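Local coordinates for alpha-L-rhamnosidase (Klebsiella oxytoca, PDB 4XHC), which hydrolyses alpha-L-rhamnosides, releasing terminal rhamnose, as a two-domain glycoside hydrolase of family GH78, at residues L225-Q228 with N229-E233; H264-V267 with R268-L271; E392-V395 with S396-R400. One frame throughout, in Å; residues are numbered along the deposited sequence.

In the fold
All three contacts join residues three to five apart: contacts 2 and 3 each within a helix, contact 1 at a helix end and the loop after it. None closes a long loop; in series along the chain, they neither nest nor cross. Contact 1 comes first, where helix 214-230 ends against strands 102-104 and 187-200 of the N-terminal part. Contact 2 lies in the first turns of helix 264-276, its centre about 14 Å from that of contact 1, which it touches through Glu233 O and Arg269 NE. Helix 247-259 packs on both. Contact 3 stands apart on helix 391-412, about 16 Å from contact 2 between nearest atoms, facing helices 322-340 and 368-389. All belong to the 6-hairpin glycosidase domain.

Contact 1 of 3, residues L225-Q228 with N229-E233; sequences LTLQ and NCMQE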
ATOM      1  N   LEU A 225     -12.339  -3.441  29.243  1.00 54.70           N
ATOM      2  CA  LEU A 225     -11.377  -3.330  28.131  1.00 54.57           C
ATOM      3  C   LEU A 225     -12.086  -2.908  26.853  1.00 54.02           C
ATOM      4  O   LEU A 225     -11.546  -2.121  26.073  1.00 53.94           O
ATOM      5  CB  LEU A 225     -10.629  -4.645  27.894  1.00 55.04           C
ATOM      6  CG  LEU A 225      -9.631  -4.675  26.721  1.00 55.57           C
ATOM      7  CD1 LEU A 225      -8.596  -3.559  26.835  1.00 55.67           C
ATOM      8  CD2 LEU A 225      -8.955  -6.043  26.610  1.00 55.62           C
ATOM      9  N   THR A 226     -13.296  -3.437  26.656  1.00 52.85           N
ATOM     10  CA  THR A 226     -14.127  -3.083  25.515  1.00 51.47           C
ATOM     11  C   THR A 226     -14.387  -1.589  25.479  1.00 52.58           C
ATOM     12  O   THR A 226     -14.229  -0.949  24.440  1.00 53.92           O
ATOM     13  CB  THR A 226     -15.487  -3.815  25.545  1.00 50.25           C
ATOM     14  OG1 THR A 226     -15.277  -5.219  25.738  1.00 49.90           O
ATOM     15  CG2 THR A 226     -16.231  -3.594  24.247  1.00 49.13           C
ATOM     16  N   LEU A 227     -14.812  -1.032  26.604  1.00 54.33           N
ATOM     17  CA  LEU A 227     -15.101   0.397  26.657  1.00 56.82           C
ATOM     18  C   LEU A 227     -13.825   1.200  26.428  1.00 57.12           C
ATOM     19  O   LEU A 227     -13.829   2.179  25.686  1.00 56.67           O
ATOM     20  CB  LEU A 227     -15.744   0.788  27.998  1.00 59.01           C
ATOM     21  CG  LEU A 227     -16.004   2.291  28.181  1.00 59.70           C
ATOM     22  CD1 LEU A 227     -16.944   2.834  27.112  1.00 57.07           C
ATOM     23  CD2 LEU A 227     -16.557   2.562  29.568  1.00 61.95           C
ATOM     24  N   GLN A 228     -12.742   0.779  27.071  1.00 57.36           N
ATOM     25  CA  GLN A 228     -11.477   1.482  26.973  1.00 57.78           C
ATOM     26  C   GLN A 228     -11.025   1.677  25.535  1.00 55.71           C
ATOM     27  O   GLN A 228     -10.578   2.753  25.167  1.00 56.81           O
ATOM     28  CB  GLN A 228     -10.399   0.734  27.735  1.00 59.65           C
ATOM     29  CG  GLN A 228      -9.046   1.414  27.660  1.00 61.76           C
ATOM     30  CD  GLN A 228      -8.059   0.809  28.623  1.00 64.03           C
ATOM     31  OE1 GLN A 228      -7.457  -0.226  28.340  1.00 64.31           O
ATOM     32  NE2 GLN A 228      -7.889   1.448  29.775  1.00 65.63           N
ATOM     33  N   ASN A 229     -11.133   0.635  24.727  1.00 53.90           N
ATOM     34  CA  ASN A 229     -10.685   0.726  23.341  1.00 55.09           C
ATOM     35  C   ASN A 229     -11.635   1.543  22.459  1.00 54.44           C
ATOM     36  O   ASN A 229     -11.219   2.105  21.443  1.00 56.18           O
ATOM     37  CB  ASN A 229     -10.418  -0.668  22.753  1.00 54.55           C
ATOM     38  CG  ASN A 229      -9.146  -1.304  23.310  1.00 55.90           C
ATOM     39  OD1 ASN A 229      -8.365  -0.657  24.005  1.00 57.65           O
ATOM     40  ND2 ASN A 229      -8.942  -2.578  23.020  1.00 56.39           N
ATOM     41  N   CYS A 230     -12.895   1.634  22.865  1.00 52.83           N
ATOM     42  CA  CYS A 230     -13.872   2.446  22.155  1.00 51.95           C
ATOM     43  C   CYS A 230     -13.770   3.940  22.514  1.00 52.45           C
ATOM     44  O   CYS A 230     -14.178   4.796  21.729  1.00 51.29           O
ATOM     45  CB  CYS A 230     -15.283   1.904  22.411  1.00 51.44           C
ATOM     46  SG  CYS A 230     -15.679   0.428  21.439  1.00 53.45           S
ATOM     47  N   MET A 231     -13.226   4.249  23.691  1.00 53.72           N
ATOM     48  CA  MET A 231     -13.060   5.642  24.126  1.00 56.37           C
ATOM     49  C   MET A 231     -11.824   6.291  23.509  1.00 55.73           C
ATOM     50  O   MET A 231     -10.704   6.010  23.918  1.00 55.74           O
ATOM     51  CB  MET A 231     -13.000   5.736  25.655  1.00 59.34           C
ATOM     52  CG  MET A 231     -14.364   5.588  26.319  1.00 60.84           C
ATOM     53  SD  MET A 231     -14.292   5.583  28.120  1.00 63.90           S
ATOM     54  CE  MET A 231     -13.837   7.289  28.434  1.00 66.40           C
ATOM     55  N   GLN A 232     -12.054   7.141  22.514  1.00 55.26           N
ATOM     56  CA  GLN A 232     -10.994   7.794  21.753  1.00 57.09           C
ATOM     57  C   GLN A 232     -11.277   9.299  21.768  1.00 58.56           C
ATOM     58  O   GLN A 232     -11.514   9.847  22.844  1.00 59.71           O
ATOM     59  CB  GLN A 232     -10.933   7.216  20.334  1.00 56.59           C
ATOM     60  CG  GLN A 232     -10.650   5.712  20.284  1.00 55.40           C
ATOM     61  CD  GLN A 232      -9.217   5.361  20.640  1.00 55.75           C
ATOM     62  OE1 GLN A 232      -8.287   6.136  20.378  1.00 56.86           O
ATOM     63  NE2 GLN A 232      -9.028   4.183  21.231  1.00 54.83           N
ATOM     64  N   GLU A 233     -11.257   9.973  20.613  1.00 58.50           N
ATOM     65  CA  GLU A 233     -11.593  11.405  20.572  1.00 60.38           C
ATOM     66  C   GLU A 233     -13.105  11.618  20.637  1.00 59.42           C
ATOM     67  O   GLU A 233     -13.578  12.730  20.907  1.00 58.38           O
ATOM     68  CB  GLU A 233     -10.958  12.098  19.357  1.00 62.49           C
ATOM     69  CG  GLU A 233      -9.506  12.494  19.624  1.00 66.87           C
ATOM     70  CD  GLU A 233      -8.765  13.016  18.404  1.00 69.41           C
ATOM     71  OE1 GLU A 233      -8.769  12.322  17.366  1.00 72.62           O
ATOM     72  OE2 GLU A 233      -8.161  14.112  18.493  1.00 70.78           O
TER
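Leu227 and Met231 meet one turn apart where helix 214-230 runs out. Their contact is apolar: Leu227 CG lies 3.7 Å from Met231 SD. With CG beside its backbone N (chi1 -76°) and the chain extended to SD, the methionine brings its sulfur alongside the leucine fork; the bend at chi3 turns only the terminal methyl. A flexible thioether suits this place, since it can follow a branched neighbour. Leu225 CD1, a methyl, rests 4.0 Å from Asn229 ND2, which itself binds His102 O.

Backbone bonds make up the second group. Asn229 N donates to Leu225 O at 3.1 Å, and Met231 N to Leu227 O at 2.9 Å. Cys230 N has weak bonds to Thr226 O and Leu227 O, a mixed pattern that fits a fraying last turn; Met231 is the first residue to leave helical angles.

A side-chain amide tidies the end. Gln232 NE2 reaches back to Asn229 O at 3.0 Å, standing above the carbonyl plane, and also serves Val199 O.

The side chain of Cys230 lies about 9 Å from the bound rhamnose. The helix end is wedged between helix 247-259, touched by Leu227, Cys230 and Met231, and strands 102-104 and 187-200.

Contact 2 of 3, residues H264-V267 with R268-L271; sequences HDLV and RRCL
Val267 and Leu271 sit one turn apart on the same side of helix 264-276, and their methyl groups come together loosely, Val267 CG1 lying 4.4 Å from Leu271 CD1. Leu271 is tied more closely to the backbone: its CG, turned beside the backbone N (chi1 -84°), swings back toward the preceding turn and lies 3.6 Å from Val267 O. Around this pair run the four helical bonds of the contact. Arg268 N donates to His264 O at 3.0 Å in a nearly straight bond; Arg269 N binds Asp265 O, Cys270 N binds Leu266 O, and Leu271 N binds Val267 O at 2.9 Å.

On another side of the helix, Leu266 CD1 lies 4.2 Å from Arg269 CD, an aliphatic arm beside a leucine methyl. Both arginines are extended from CG to NE, which carries their charged ends well beyond the helix while their methylenes stay near it. Two backbone carbonyls, Ala43 O and Glu233 O, take up NH1 and NE of the buried Arg269; Arg268 NE binds Thr324 OG1.

Further out, Val267 and Leu271 are received by helix 302-319, through Tyr315, Phe308 and Val311, and Val267 and Cys270 by helix 247-259. Asp265 forms a salt bridge with Arg263, and His264 NE2 bonds Asp258 OD1. Apolar residues therefore fill the interhelical faces and the long polar ones reach neighbouring helices (37-45, 247-259, 322-340) and the loop at Glu233, as expected for a packed helix of the all-helical (alpha/alpha) barrel that characterises 6-hairpin glycosidases.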
ATOM      1  N   HIS A 264     -16.904  12.544  32.311  1.00 70.84           N
ATOM      2  CA  HIS A 264     -18.154  13.257  32.013  1.00 69.99           C
ATOM      3  C   HIS A 264     -17.957  14.321  30.948  1.00 69.22           C
ATOM      4  O   HIS A 264     -18.864  14.590  30.171  1.00 67.84           O
ATOM      5  CB  HIS A 264     -18.747  13.879  33.287  1.00 71.20           C
ATOM      6  CG  HIS A 264     -19.127  12.867  34.323  1.00 72.47           C
ATOM      7  ND1 HIS A 264     -18.642  12.901  35.614  1.00 74.08           N
ATOM      8  CD2 HIS A 264     -19.917  11.767  34.244  1.00 71.22           C
ATOM      9  CE1 HIS A 264     -19.126  11.876  36.290  1.00 74.60           C
ATOM     10  NE2 HIS A 264     -19.903  11.172  35.483  1.00 73.13           N
ATOM     11  N   ASP A 265     -16.771  14.915  30.911  1.00 71.10           N
ATOM     12  CA  ASP A 265     -16.420  15.867  29.857  1.00 72.62           C
ATOM     13  C   ASP A 265     -16.626  15.280  28.454  1.00 68.86           C
ATOM     14  O   ASP A 265     -16.995  15.992  27.521  1.00 66.50           O
ATOM     15  CB  ASP A 265     -14.970  16.376  30.030  1.00 77.02           C
ATOM     16  CG  ASP A 265     -13.943  15.241  30.145  1.00 79.38           C
ATOM     17  OD1 ASP A 265     -14.087  14.388  31.042  1.00 81.71           O
ATOM     18  OD2 ASP A 265     -12.982  15.208  29.350  1.00 80.30           O
ATOM     19  N   LEU A 266     -16.390  13.983  28.307  1.00 67.61           N
ATOM     20  CA  LEU A 266     -16.515  13.339  27.009  1.00 66.80           C
ATOM     21  C   LEU A 266     -17.973  13.076  26.631  1.00 62.68           C
ATOM     22  O   LEU A 266     -18.332  13.122  25.459  1.00 59.44           O
ATOM     23  CB  LEU A 266     -15.698  12.040  26.988  1.00 69.45           C
ATOM     24  CG  LEU A 266     -15.554  11.366  25.622  1.00 69.59           C
ATOM     25  CD1 LEU A 266     -14.910  12.304  24.612  1.00 71.08           C
ATOM     26  CD2 LEU A 266     -14.765  10.071  25.747  1.00 71.33           C
ATOM     27  N   VAL A 267     -18.812  12.794  27.623  1.00 63.11           N
ATOM     28  CA  VAL A 267     -20.260  12.643  27.392  1.00 60.28           C
ATOM     29  C   VAL A 267     -20.845  13.991  26.985  1.00 59.00           C
ATOM     30  O   VAL A 267     -21.672  14.091  26.087  1.00 58.36           O
ATOM     31  CB  VAL A 267     -21.003  12.122  28.645  1.00 59.53           C
ATOM     32  CG1 VAL A 267     -22.495  12.002  28.375  1.00 57.42           C
ATOM     33  CG2 VAL A 267     -20.435  10.774  29.073  1.00 60.43           C
ATOM     34  N   ARG A 268     -20.390  15.026  27.665  1.00 61.44           N
ATOM     35  CA  ARG A 268     -20.782  16.397  27.366  1.00 62.88           C
ATOM     36  C   ARG A 268     -20.383  16.804  25.955  1.00 61.94           C
ATOM     37  O   ARG A 268     -21.178  17.407  25.247  1.00 60.24           O
ATOM     38  CB  ARG A 268     -20.118  17.335  28.367  1.00 65.32           C
ATOM     39  CG  ARG A 268     -20.617  18.756  28.326  1.00 66.34           C
ATOM     40  CD  ARG A 268     -19.832  19.579  29.321  1.00 69.38           C
ATOM     41  NE  ARG A 268     -20.225  20.978  29.250  1.00 70.75           N
ATOM     42  CZ  ARG A 268     -19.412  22.000  29.484  1.00 73.30           C
ATOM     43  NH1 ARG A 268     -18.135  21.798  29.799  1.00 73.99           N
ATOM     44  NH2 ARG A 268     -19.881  23.238  29.395  1.00 74.88           N
ATOM     45  N   ARG A 269     -19.150  16.470  25.559  1.00 62.24           N
ATOM     46  CA  ARG A 269     -18.661  16.755  24.207  1.00 61.40           C
ATOM     47  C   ARG A 269     -19.565  16.102  23.158  1.00 59.33           C
ATOM     48  O   ARG A 269     -19.918  16.712  22.148  1.00 56.63           O
ATOM     49  CB  ARG A 269     -17.214  16.265  24.039  1.00 62.58           C
ATOM     50  CG  ARG A 269     -16.726  16.211  22.591  1.00 62.39           C
ATOM     51  CD  ARG A 269     -15.236  15.930  22.499  1.00 64.09           C
ATOM     52  NE  ARG A 269     -14.857  15.376  21.199  1.00 64.11           N
ATOM     53  CZ  ARG A 269     -14.617  16.087  20.094  1.00 65.85           C
ATOM     54  NH1 ARG A 269     -14.715  17.416  20.078  1.00 67.24           N
ATOM     55  NH2 ARG A 269     -14.272  15.456  18.981  1.00 66.11           N
ATOM     56  N   CYS A 270     -19.952  14.861  23.421  1.00 59.22           N
ATOM     57  CA  CYS A 270     -20.716  14.091  22.459  1.00 59.24           C
ATOM     58  C   CYS A 270     -22.166  14.563  22.404  1.00 56.73           C
ATOM     59  O   CYS A 270     -22.769  14.558  21.334  1.00 55.18           O
ATOM     60  CB  CYS A 270     -20.561  12.585  22.730  1.00 60.96           C
ATOM     61  SG  CYS A 270     -18.858  11.995  22.368  1.00 68.82           S
ATOM     62  N   LEU A 271     -22.701  15.032  23.528  1.00 56.08           N
ATOM     63  CA  LEU A 271     -24.013  15.696  23.528  1.00 55.45           C
ATOM     64  C   LEU A 271     -24.023  16.963  22.672  1.00 55.45           C
ATOM     65  O   LEU A 271     -24.957  17.182  21.904  1.00 55.76           O
ATOM     66  CB  LEU A 271     -24.469  16.044  24.947  1.00 56.71           C
ATOM     67  CG  LEU A 271     -25.173  14.937  25.737  1.00 56.97           C
ATOM     68  CD1 LEU A 271     -25.228  15.290  27.217  1.00 58.96           C
ATOM     69  CD2 LEU A 271     -26.569  14.666  25.191  1.00 55.28           C
TER

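Contact 3 of 3, residues E392-V395 with S396-R400; sequences ELAV and SYRQR
Leu393 lays its branched end over one face of the Tyr397 ring, one helical turn further along. Its CB leads to CG, which is set opposite the backbone N (chi1 -177°) and hangs over the centre of the ring, 3.9 Å from the centroid and only 11° from the ring normal, a CH-pi contact. From there the branches part. CD1 goes to the CE1 side of the ring, at 3.8 Å from Tyr397 CE1, and also passes Ser396 OG at 3.7 Å. CD2 goes toward the phenol end, where Tyr397 CZ and OH are each 3.8 Å away. A leucine suits this position because its fork covers the phenol half of the ring face, from CE1 to the hydroxyl.

The backbone of the same residue holds the other end of the arrangement. Leu393 O accepts from Tyr397 N at 3.0 Å in a nearly straight bond, and a second time from Ser396 OG at 3.1 Å. The serine reaches it because its OG turns back between the backbone N and carbonyl carbon (chi1 56°).

On a neighbouring strip of the helix, Arg398 N binds Ala394 O at 2.9 Å, and the guanidinium bends back so that the methyl of Ala394 lies over one face; the small alanine allows this close passage. Arg398 NH2 forms a salt bridge with Glu387 of helix 368-389. Tyr397 packs between that helix, at Leu379, Ala382 and Ile383, and Arg333 and Val336 of helix 322-340, while Leu393 meets Trp329 and Arg333.

The chemistry is accordingly divided: dispersion and CH-pi contacts on the buried side, a carbonyl held by two donors that fixes the turn within the helix, and an Arg398-Glu387 salt bridge that links this outlying helix to helix 368-389.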
ATOM      1  N   GLU A 392     -44.474  24.275  32.833  1.00 82.43           N
ATOM      2  CA  GLU A 392     -45.782  24.405  32.192  1.00 85.28           C
ATOM      3  C   GLU A 392     -46.039  23.340  31.118  1.00 82.03           C
ATOM      4  O   GLU A 392     -47.169  22.899  30.902  1.00 81.12           O
ATOM      5  CB  GLU A 392     -45.917  25.821  31.610  1.00 88.11           C
ATOM      6  CG  GLU A 392     -47.358  26.308  31.464  1.00 92.01           C
ATOM      7  CD  GLU A 392     -48.072  26.347  32.803  1.00 95.23           C
ATOM      8  OE1 GLU A 392     -47.989  27.407  33.461  1.00 97.86           O
ATOM      9  OE2 GLU A 392     -48.677  25.318  33.208  1.00 94.51           O
ATOM     10  N   LEU A 393     -44.970  22.916  30.468  1.00 80.57           N
ATOM     11  CA  LEU A 393     -45.034  21.898  29.431  1.00 79.04           C
ATOM     12  C   LEU A 393     -45.199  20.485  30.009  1.00 76.60           C
ATOM     13  O   LEU A 393     -45.789  19.612  29.365  1.00 75.94           O
ATOM     14  CB  LEU A 393     -43.758  21.985  28.584  1.00 78.45           C
ATOM     15  CG  LEU A 393     -43.617  21.071  27.374  1.00 77.63           C
ATOM     16  CD1 LEU A 393     -44.805  21.211  26.433  1.00 79.11           C
ATOM     17  CD2 LEU A 393     -42.317  21.392  26.656  1.00 77.21           C
ATOM     18  N   ALA A 394     -44.650  20.251  31.202  1.00 75.91           N
ATOM     19  CA  ALA A 394     -44.764  18.949  31.866  1.00 73.95           C
ATOM     20  C   ALA A 394     -46.216  18.555  32.064  1.00 74.52           C
ATOM     21  O   ALA A 394     -46.551  17.377  31.971  1.00 73.75           O
ATOM     22  CB  ALA A 394     -44.043  18.957  33.206  1.00 73.81           C
ATOM     23  N   VAL A 395     -47.077  19.540  32.309  1.00 76.42           N
ATOM     24  CA  VAL A 395     -48.498  19.267  32.503  1.00 78.44           C
ATOM     25  C   VAL A 395     -49.099  18.549  31.289  1.00 77.64           C
ATOM     26  O   VAL A 395     -49.767  17.519  31.452  1.00 79.26           O
ATOM     27  CB  VAL A 395     -49.324  20.544  32.779  1.00 81.71           C
ATOM     28  CG1 VAL A 395     -50.794  20.185  32.942  1.00 81.53           C
ATOM     29  CG2 VAL A 395     -48.805  21.280  34.013  1.00 83.89           C
ATOM     30  N   SER A 396     -48.865  19.084  30.088  1.00 75.68           N
ATOM     31  CA  SER A 396     -49.423  18.488  28.866  1.00 73.42           C
ATOM     32  C   SER A 396     -48.686  17.210  28.455  1.00 69.97           C
ATOM     33  O   SER A 396     -49.315  16.270  27.984  1.00 69.76           O
ATOM     34  CB  SER A 396     -49.468  19.498  27.715  1.00 73.04           C
ATOM     35  OG  SER A 396     -48.195  20.046  27.467  1.00 71.45           O
ATOM     36  N   TYR A 397     -47.369  17.161  28.642  1.00 68.52           N
ATOM     37  CA  TYR A 397     -46.614  15.912  28.454  1.00 67.16           C
ATOM     38  C   TYR A 397     -47.138  14.756  29.331  1.00 66.92           C
ATOM     39  O   TYR A 397     -47.171  13.609  28.883  1.00 65.64           O
ATOM     40  CB  TYR A 397     -45.122  16.133  28.739  1.00 67.86           C
ATOM     41  CG  TYR A 397     -44.281  16.693  27.596  1.00 67.67           C
ATOM     42  CD1 TYR A 397     -44.851  17.092  26.379  1.00 68.03           C
ATOM     43  CD2 TYR A 397     -42.900  16.858  27.756  1.00 67.36           C
ATOM     44  CE1 TYR A 397     -44.070  17.607  25.353  1.00 67.25           C
ATOM     45  CE2 TYR A 397     -42.112  17.378  26.737  1.00 67.29           C
ATOM     46  CZ  TYR A 397     -42.703  17.749  25.536  1.00 67.59           C
ATOM     47  OH  TYR A 397     -41.922  18.259  24.520  1.00 67.43           O
ATOM     48  N   ARG A 398     -47.559  15.045  30.562  1.00 69.20           N
ATOM     49  CA  ARG A 398     -48.124  13.994  31.425  1.00 70.38           C
ATOM     50  C   ARG A 398     -49.418  13.415  30.879  1.00 70.21           C
ATOM     51  O   ARG A 398     -49.659  12.214  31.010  1.00 66.67           O
ATOM     52  CB  ARG A 398     -48.355  14.482  32.861  1.00 74.79           C
ATOM     53  CG  ARG A 398     -47.116  14.363  33.731  1.00 77.07           C
ATOM     54  CD  ARG A 398     -47.370  14.682  35.200  1.00 80.85           C
ATOM     55  NE  ARG A 398     -46.266  15.495  35.714  1.00 83.91           N
ATOM     56  CZ  ARG A 398     -46.336  16.797  36.003  1.00 85.86           C
ATOM     57  NH1 ARG A 398     -47.473  17.480  35.870  1.00 85.84           N
ATOM     58  NH2 ARG A 398     -45.246  17.427  36.442  1.00 87.13           N
ATOM     59  N   GLN A 399     -50.256  14.273  30.296  1.00 74.13           N
ATOM     60  CA  GLN A 399     -51.505  13.828  29.667  1.00 76.92           C
ATOM     61  C   GLN A 399     -51.209  12.988  28.445  1.00 73.32           C
ATOM     62  O   GLN A 399     -51.865  11.986  28.197  1.00 73.17           O
ATOM     63  CB  GLN A 399     -52.367  15.008  29.250  1.00 81.39           C
ATOM     64  CG  GLN A 399     -52.889  15.799  30.421  1.00 88.78           C
ATOM     65  CD  GLN A 399     -53.718  16.972  29.979  1.00 95.81           C
ATOM     66  OE1 GLN A 399     -54.894  16.807  29.679  1.00 97.94           O
ATOM     67  NE2 GLN A 399     -53.128  18.165  29.957  1.00 98.34           N
ATOM     68  N   ARG A 400     -50.217  13.417  27.683  1.00 70.85           N
ATOM     69  CA  ARG A 400     -49.832  12.723  26.478  1.00 69.70           C
ATOM     70  C   ARG A 400     -49.265  11.332  26.774  1.00 65.71           C
ATOM     71  O   ARG A 400     -49.539  10.377  26.045  1.00 63.71           O
ATOM     72  CB  ARG A 400     -48.809  13.548  25.718  1.00 72.03           C
ATOM     73  CG  ARG A 400     -48.734  13.204  24.249  1.00 76.99           C
ATOM     74  CD  ARG A 400     -49.780  14.028  23.504  1.00 83.19           C
ATOM     75  NE  ARG A 400     -49.605  14.075  22.051  1.00 88.44           N
ATOM     76  CZ  ARG A 400     -49.797  13.060  21.206  1.00 93.01           C
ATOM     77  NH1 ARG A 400     -50.185  11.853  21.633  1.00 92.82           N
ATOM     78  NH2 ARG A 400     -49.585  13.266  19.905  1.00 95.12           N
TER